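Local atomic coordinates of Rho GTPase-activating protein 5 (Homo sapiens, PDB entry 5U4V), a protein that probably acts as a GTPase-activating protein for Rho-family small GTPases and carries pseudoGTPase domains, of which this is the first, pG1. Residues D33-Y36 with K41-E44. Residues are numbered along the deposited sequence; the frame is centred on the assembly and turned at random.
Sequences DDEY and KIYE
Tyr36 and Tyr43 face each other as an antiparallel hydrogen-bonded pair, their CA atoms 4.9 Å apart. Both backbone bonds of the pair form: Tyr36 N donates to Tyr43 O at 2.6 Å, and Tyr43 N returns a bond of 2.6 Å to Tyr36 O. The second is the straighter, 164° at the hydrogen against 138°, and its donor lies in the carbonyl plane. Tyr36 O also takes a CA-H...O contact from Ile42 CA at 3.0 Å.

Both tyrosine side chains leave the same face of the sheet, but their rings do not stack; each turns a ring edge to the other residue's carbonyl oxygen. CG is anti to the carbonyl carbon in both (chi1 -57° in Tyr36), and because the strands run in opposite directions this shared torsion sends the rings apart, Tyr36 onto Ile27 and Arg28 of helix 19-28, Tyr43 onto Leu167 and Lys171 of helix 156-173.

Aliphatic packing comes mainly from Glu35. Its CD sits 3.5 Å from Ile42 CG2, the two side chains crossing at about a right angle. The bend at chi2 carries the carboxylate past that methyl, and OE1 comes 3.7 Å from Glu44 CB. Shortening Glu35 to an alanine here would probably leave Ile42 CG2 and Glu44 CB without the chain that packs on them.

The charges are less accommodating: Glu35 OE1 and Glu44 OE2 are 4.8 Å apart, while Lys8 gives Glu44 OE1 a long, weak ion pair.

This is the start of the hairpin formed by strands 36-38 and 41-50, the antiparallel edge of a Ras-like G-domain sheet. Glu44 passes the sheet on through backbone bonds to Asp7 and Val9. The chemistry implies that backbone bonding carries the pairing at this surface, while the neighbouring carboxylates probably repel each other mildly.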
ATOM      1  N   ASP A  33     -13.165   1.287  17.946  1.00 73.93           N
ATOM      2  CA  ASP A  33     -14.548   1.471  17.518  1.00 75.73           C
ATOM      3  C   ASP A  33     -14.742   1.298  16.009  1.00 73.47           C
ATOM      4  O   ASP A  33     -15.561   1.985  15.381  1.00 73.50           O
ATOM      5  CB  ASP A  33     -15.055   2.833  17.970  1.00 79.06           C
ATOM      6  CG  ASP A  33     -15.396   2.866  19.433  1.00 83.85           C
ATOM      7  OD1 ASP A  33     -15.790   1.832  20.002  1.00 87.39           O
ATOM      8  OD2 ASP A  33     -15.288   3.940  20.035  1.00 84.53           O
ATOM      9  N   ASP A  34     -13.970   0.369  15.442  1.00 70.72           N
ATOM     10  CA  ASP A  34     -14.002   0.074  14.017  1.00 67.14           C
ATOM     11  C   ASP A  34     -13.631   1.319  13.231  1.00 64.61           C
ATOM     12  O   ASP A  34     -14.214   1.609  12.198  1.00 65.06           O
ATOM     13  CB  ASP A  34     -15.396  -0.443  13.592  1.00 72.86           C
ATOM     14  CG  ASP A  34     -15.918  -1.564  14.487  1.00 75.05           C
ATOM     15  OD1 ASP A  34     -15.089  -2.266  15.080  1.00 74.35           O
ATOM     16  OD2 ASP A  34     -17.155  -1.746  14.592  1.00 79.59           O
ATOM     17  N   GLU A  35     -12.668   2.075  13.743  1.00 62.67           N
ATOM     18  CA  GLU A  35     -12.218   3.301  13.105  1.00 60.09           C
ATOM     19  C   GLU A  35     -10.742   3.520  13.442  1.00 58.21           C
ATOM     20  O   GLU A  35     -10.161   2.757  14.201  1.00 57.37           O
ATOM     21  CB  GLU A  35     -13.077   4.454  13.577  1.00 64.93           C
ATOM     22  CG  GLU A  35     -13.157   5.558  12.580  1.00 65.62           C
ATOM     23  CD  GLU A  35     -14.509   6.228  12.479  1.00 71.71           C
ATOM     24  OE1 GLU A  35     -14.600   7.164  11.644  1.00 69.95           O
ATOM     25  OE2 GLU A  35     -15.464   5.853  13.227  1.00 75.18           O
ATOM     26  N   TYR A  36     -10.106   4.522  12.851  1.00 57.15           N
ATOM     27  CA  TYR A  36      -8.658   4.649  12.995  1.00 54.75           C
ATOM     28  C   TYR A  36      -8.223   6.040  13.325  1.00 58.25           C
ATOM     29  O   TYR A  36      -8.714   7.009  12.777  1.00 59.68           O
ATOM     30  CB  TYR A  36      -7.949   4.151  11.758  1.00 50.93           C
ATOM     31  CG  TYR A  36      -8.297   2.735  11.440  1.00 48.23           C
ATOM     32  CD1 TYR A  36      -7.547   1.695  11.965  1.00 46.35           C
ATOM     33  CD2 TYR A  36      -9.404   2.427  10.654  1.00 48.10           C
ATOM     34  CE1 TYR A  36      -7.864   0.375  11.677  1.00 44.23           C
ATOM     35  CE2 TYR A  36      -9.742   1.117  10.379  1.00 46.93           C
ATOM     36  CZ  TYR A  36      -8.947   0.084  10.865  1.00 45.14           C
ATOM     37  OH  TYR A  36      -9.313  -1.240  10.588  1.00 41.87           O
ATOM     38  N   LYS A  41      -6.734  12.717  13.941  1.00 68.26           N
ATOM     39  CA  LYS A  41      -7.981  12.606  13.210  1.00 67.47           C
ATOM     40  C   LYS A  41      -8.457  11.158  13.253  1.00 65.13           C
ATOM     41  O   LYS A  41      -7.733  10.245  13.669  1.00 63.24           O
ATOM     42  CB  LYS A  41      -7.828  13.046  11.759  1.00 67.05           C
ATOM     43  CG  LYS A  41      -7.177  14.384  11.564  1.00 71.38           C
ATOM     44  CD  LYS A  41      -8.072  15.527  11.957  1.00 74.57           C
ATOM     45  CE  LYS A  41      -7.232  16.690  12.463  1.00 79.58           C
ATOM     46  NZ  LYS A  41      -5.973  16.887  11.693  1.00 77.84           N
ATOM     47  N   ILE A  42      -9.683  10.940  12.819  1.00 64.08           N
ATOM     48  CA  ILE A  42     -10.239   9.632  12.922  1.00 61.54           C
ATOM     49  C   ILE A  42     -10.736   9.269  11.574  1.00 58.43           C
ATOM     50  O   ILE A  42     -11.578   9.951  11.013  1.00 59.71           O
ATOM     51  CB  ILE A  42     -11.365   9.579  13.961  1.00 65.13           C
ATOM     52  CG1 ILE A  42     -10.797   9.833  15.345  1.00 67.62           C
ATOM     53  CG2 ILE A  42     -12.008   8.219  13.964  1.00 64.75           C
ATOM     54  CD1 ILE A  42     -11.761  10.517  16.294  1.00 71.11           C
ATOM     55  N   TYR A  43     -10.202   8.184  11.047  1.00 56.16           N
ATOM     56  CA  TYR A  43     -10.538   7.753   9.694  1.00 54.05           C
ATOM     57  C   TYR A  43     -11.280   6.442   9.800  1.00 53.09           C
ATOM     58  O   TYR A  43     -10.898   5.573  10.618  1.00 50.65           O
ATOM     59  CB  TYR A  43      -9.271   7.571   8.852  1.00 51.98           C
ATOM     60  CG  TYR A  43      -8.463   8.840   8.646  1.00 53.39           C
ATOM     61  CD1 TYR A  43      -7.519   9.266   9.601  1.00 53.17           C
ATOM     62  CD2 TYR A  43      -8.605   9.601   7.465  1.00 54.82           C
ATOM     63  CE1 TYR A  43      -6.778  10.427   9.407  1.00 54.08           C
ATOM     64  CE2 TYR A  43      -7.850  10.749   7.256  1.00 55.63           C
ATOM     65  CZ  TYR A  43      -6.942  11.156   8.236  1.00 55.78           C
ATOM     66  OH  TYR A  43      -6.232  12.323   8.050  1.00 58.57           O
ATOM     67  N   GLU A  44     -12.324   6.275   8.993  1.00 53.31           N
ATOM     68  CA  GLU A  44     -12.813   4.924   8.794  1.00 56.25           C
ATOM     69  C   GLU A  44     -12.197   4.318   7.545  1.00 53.38           C
ATOM     70  O   GLU A  44     -12.514   4.720   6.444  1.00 55.19           O
ATOM     71  CB  GLU A  44     -14.349   4.804   8.841  1.00 63.27           C
ATOM     72  CG  GLU A  44     -15.140   5.767   7.975  1.00 69.39           C
ATOM     73  CD  GLU A  44     -16.600   5.343   7.867  1.00 75.18           C
ATOM     74  OE1 GLU A  44     -16.862   4.119   7.725  1.00 76.13           O
ATOM     75  OE2 GLU A  44     -17.488   6.230   7.918  1.00 78.82           O
TER